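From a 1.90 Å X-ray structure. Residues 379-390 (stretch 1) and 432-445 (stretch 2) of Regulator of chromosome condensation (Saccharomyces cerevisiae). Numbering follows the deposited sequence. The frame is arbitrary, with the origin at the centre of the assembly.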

# COMPACT_ATOMS: atom_id res chain seq x y z
N PHE A 379 3.96 16.72 4.05
CA PHE A 379 3.37 15.74 3.14
C PHE A 379 1.88 15.57 3.34
O PHE A 379 1.38 15.69 4.45
N LYS A 380 1.17 15.26 2.26
CA LYS A 380 -0.27 15.02 2.34
C LYS A 380 -0.67 13.55 2.15
O LYS A 380 -1.75 13.15 2.57
N SER A 381 0.19 12.75 1.52
CA SER A 381 -0.01 11.30 1.42
C SER A 381 1.33 10.58 1.30
O SER A 381 2.34 11.19 0.96
N VAL A 382 1.33 9.29 1.59
CA VAL A 382 2.55 8.50 1.59
C VAL A 382 2.23 7.07 1.13
O VAL A 382 1.12 6.58 1.36
N ALA A 383 3.19 6.42 0.47
CA ALA A 383 3.06 5.03 0.08
C ALA A 383 4.40 4.36 0.27
O ALA A 383 5.44 5.00 0.21
N ALA A 384 4.37 3.05 0.49
CA ALA A 384 5.59 2.27 0.73
C ALA A 384 5.50 0.96 -0.02
O ALA A 384 4.45 0.31 -0.02
N GLY A 385 6.61 0.59 -0.66
CA GLY A 385 6.75 -0.73 -1.28
C GLY A 385 7.68 -1.54 -0.39
O GLY A 385 7.87 -1.18 0.77
N SER A 386 8.28 -2.61 -0.91
CA SER A 386 9.03 -3.51 -0.03
C SER A 386 10.15 -2.78 0.74
O SER A 386 10.25 -2.91 1.98
N HIS A 387 10.96 -2.02 0.01
CA HIS A 387 12.11 -1.31 0.59
C HIS A 387 12.30 0.11 0.05
O HIS A 387 13.38 0.68 0.14
N HIS A 388 11.22 0.69 -0.48
CA HIS A 388 11.24 2.08 -0.94
C HIS A 388 9.93 2.75 -0.55
O HIS A 388 8.98 2.08 -0.12
N SER A 389 9.89 4.07 -0.66
CA SER A 389 8.71 4.83 -0.33
C SER A 389 8.58 6.00 -1.28
O SER A 389 9.56 6.42 -1.90
N VAL A 390 7.36 6.51 -1.38
CA VAL A 390 7.06 7.72 -2.14
C VAL A 390 6.06 8.52 -1.31
O VAL A 390 5.03 7.99 -0.88
N HIS A 432 2.92 18.46 -13.03
CA HIS A 432 1.72 17.76 -12.58
C HIS A 432 1.50 17.96 -11.10
O HIS A 432 2.46 18.07 -10.32
N ASN A 433 0.23 17.99 -10.73
CA ASN A 433 -0.23 17.94 -9.37
C ASN A 433 -0.45 16.45 -9.07
O ASN A 433 -1.43 15.87 -9.52
N ILE A 434 0.48 15.82 -8.35
CA ILE A 434 0.36 14.39 -8.02
C ILE A 434 -0.69 14.22 -6.92
O ILE A 434 -0.62 14.90 -5.88
N ILE A 435 -1.64 13.32 -7.15
CA ILE A 435 -2.80 13.16 -6.26
C ILE A 435 -2.72 11.84 -5.48
O ILE A 435 -2.96 11.82 -4.26
N LEU A 436 -2.37 10.76 -6.17
CA LEU A 436 -2.31 9.43 -5.56
C LEU A 436 -0.97 8.77 -5.84
O LEU A 436 -0.40 8.97 -6.91
N VAL A 437 -0.46 8.00 -4.88
CA VAL A 437 0.75 7.21 -5.09
C VAL A 437 0.57 5.83 -4.48
O VAL A 437 -0.18 5.67 -3.53
N GLY A 438 1.27 4.85 -5.05
CA GLY A 438 1.26 3.47 -4.54
C GLY A 438 2.56 2.81 -4.93
O GLY A 438 3.21 3.24 -5.89
N CYS A 439 2.96 1.79 -4.19
CA CYS A 439 4.26 1.14 -4.41
C CYS A 439 4.13 -0.36 -4.25
O CYS A 439 3.34 -0.83 -3.42
N GLY A 440 4.91 -1.09 -5.04
CA GLY A 440 4.94 -2.55 -4.97
C GLY A 440 6.33 -3.04 -4.61
O GLY A 440 7.13 -2.29 -4.02
N GLY A 441 6.62 -4.28 -4.97
CA GLY A 441 7.91 -4.88 -4.62
C GLY A 441 9.09 -4.15 -5.24
O GLY A 441 10.08 -3.86 -4.56
N GLN A 442 8.97 -3.85 -6.53
CA GLN A 442 10.09 -3.30 -7.31
C GLN A 442 9.69 -2.12 -8.20
O GLN A 442 10.42 -1.78 -9.14
N PHE A 443 8.56 -1.49 -7.91
CA PHE A 443 7.99 -0.49 -8.81
C PHE A 443 7.05 0.44 -8.06
O PHE A 443 6.65 0.14 -6.93
N SER A 444 6.69 1.55 -8.69
CA SER A 444 5.76 2.52 -8.12
C SER A 444 4.78 3.03 -9.18
O SER A 444 5.04 2.92 -10.39
N VAL A 445 3.65 3.55 -8.72
CA VAL A 445 2.61 4.08 -9.60
C VAL A 445 2.13 5.39 -8.99
O VAL A 445 2.01 5.50 -7.76

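Two hairpins of the same fold lie side by side, with strand 381-384 running nearly parallel to strand 432-439 (16° between their directions), and the contact tightens along stretch 2 from a loose, watered start to a dry core and a polar turn. At the loose end Asn-433 (chi1 t) and Ile-435 (m, m) meet little more than the extended tail of Lys-380, whose p, t, t, t chain brings CE to 3.9 Å from the carbonyl O of Ile-434. That oxygen is buried without a polar partner.

Here the strands are too far apart for direct backbone pairing, and water fills the gap. One water donates to Ile-435 O (2.8 Å) and another accepts from Val-437 N (2.9 Å); each also hydrogen-bonds Ser-381 OG, on a p rotamer pointing toward stretch 2. A third donates to Val-382 O (3.0 Å) and weakly to Val-437 O (3.5 Å).

Val-437, chi1 m, opens the apolar layer: its CG2 lies 3.8 Å from Ala-383 CB and its CG1 3.9 Å from CG1 of Val-390 (t). Gly-438 lies beside Ala-383, its CA 3.8 Å from that CB. Cys-439 (m) fills the centre, with SG 3.7 Å from Val-390 CG2, 3.9 Å from Ala-383 CB and 4.4 Å, obliquely, from the His-388 ring centroid.

At the turn, the backbones close in. Gly-440 O accepts a hydrogen bond from His-388 NE2 (3.2 Å) and a weak one from Ser-386 N (3.3 Å), and Gly-385 CA approaches it at 3.2 Å. A CB on Gly-385 would clash with this oxygen, so close packing here depends on glycine. Gly-441 CA sits 3.5 Å from OG of Ser-386 (m). Phe-443 (p) points away, whereas Ser-444 (m) points in beside the edge of the His-388 ring (chi1 p), its OG 4.0 Å from Val-390 CG2.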

# COMPACT_ATOMS: atom_id res chain seq x y z
CB PHE A 379 4.05 14.37 3.27
CG PHE A 379 5.52 14.38 2.92
CD1 PHE A 379 6.48 14.10 3.88
CD2 PHE A 379 5.94 14.67 1.62
CE1 PHE A 379 7.85 14.11 3.56
CE2 PHE A 379 7.29 14.68 1.29
CZ PHE A 379 8.25 14.39 2.26
CB LYS A 380 -1.05 15.96 1.40
CG LYS A 380 -0.70 15.84 -0.09
CD LYS A 380 -1.61 16.74 -0.92
CE LYS A 380 -1.38 16.56 -2.40
NZ LYS A 380 -2.48 17.20 -3.23
CB SER A 381 -0.92 10.92 0.24
OG SER A 381 -0.27 11.14 -1.01
CB VAL A 382 3.24 8.54 2.99
CG1 VAL A 382 2.35 7.93 4.08
CG2 VAL A 382 4.62 7.88 2.97
CB ALA A 383 2.62 4.92 -1.36
CB ALA A 384 5.77 2.02 2.22
CB SER A 386 9.59 -4.71 -0.79
OG SER A 386 8.52 -5.53 -1.24
CB HIS A 387 13.39 -2.14 0.45
CG HIS A 387 13.32 -3.42 1.21
ND1 HIS A 387 13.68 -3.52 2.53
CD2 HIS A 387 12.84 -4.63 0.85
CE1 HIS A 387 13.44 -4.74 2.96
NE2 HIS A 387 12.93 -5.44 1.96
CB HIS A 388 11.48 2.17 -2.45
CG HIS A 388 10.35 1.63 -3.27
ND1 HIS A 388 9.46 2.44 -3.94
CD2 HIS A 388 9.96 0.36 -3.52
CE1 HIS A 388 8.58 1.70 -4.58
NE2 HIS A 388 8.85 0.43 -4.33
CB SER A 389 8.76 5.34 1.11
OG SER A 389 9.13 4.31 2.02
CB VAL A 390 6.46 7.40 -3.54
CG1 VAL A 390 6.16 8.70 -4.32
CG2 VAL A 390 7.39 6.50 -4.34
CB HIS A 432 1.80 16.26 -12.86
CG HIS A 432 1.29 15.87 -14.21
ND1 HIS A 432 1.97 16.15 -15.38
CD2 HIS A 432 0.17 15.21 -14.59
CE1 HIS A 432 1.29 15.68 -16.41
NE2 HIS A 432 0.19 15.10 -15.95
CB ASN A 433 -1.54 18.74 -9.28
CG ASN A 433 -1.99 18.99 -7.86
OD1 ASN A 433 -3.20 19.03 -7.57
ND2 ASN A 433 -1.03 19.17 -6.96
CB ILE A 434 1.73 13.78 -7.58
CG1 ILE A 434 2.76 13.88 -8.73
CG2 ILE A 434 1.57 12.32 -7.10
CD1 ILE A 434 2.35 13.16 -10.03
CB ILE A 435 -4.14 13.23 -7.06
CG1 ILE A 435 -4.22 14.50 -7.93
CG2 ILE A 435 -5.37 13.14 -6.12
CD1 ILE A 435 -4.15 15.79 -7.15
CB LEU A 436 -3.45 8.54 -6.08
CG LEU A 436 -4.91 8.96 -5.84
CD1 LEU A 436 -5.86 8.02 -6.59
CD2 LEU A 436 -5.28 9.01 -4.36
CB VAL A 437 2.01 7.86 -4.46
CG1 VAL A 437 2.44 9.08 -5.26
CG2 VAL A 437 1.78 8.21 -2.99
CB CYS A 439 5.30 1.65 -3.41
SG CYS A 439 5.57 3.43 -3.39
CB GLN A 442 10.72 -4.40 -8.19
CG GLN A 442 11.21 -5.63 -7.43
CD GLN A 442 12.03 -6.59 -8.31
OE1 GLN A 442 12.05 -6.47 -9.54
NE2 GLN A 442 12.70 -7.54 -7.67
CB PHE A 443 7.26 -1.17 -9.98
CG PHE A 443 5.93 -1.79 -9.61
CD1 PHE A 443 5.88 -2.96 -8.85
CD2 PHE A 443 4.73 -1.21 -10.03
CE1 PHE A 443 4.64 -3.55 -8.51
CE2 PHE A 443 3.49 -1.78 -9.69
CZ PHE A 443 3.45 -2.95 -8.93
CB SER A 444 6.54 3.70 -7.53
OG SER A 444 7.58 3.26 -6.68
CB VAL A 445 1.41 3.11 -9.74
CG1 VAL A 445 0.32 3.70 -10.66
CG2 VAL A 445 1.86 1.74 -10.25
O HOH W 1 -1.75 8.60 -2.35
O HOH W 2 -1.75 13.20 -2.09
O HOH W 3 -1.28 6.78 -0.43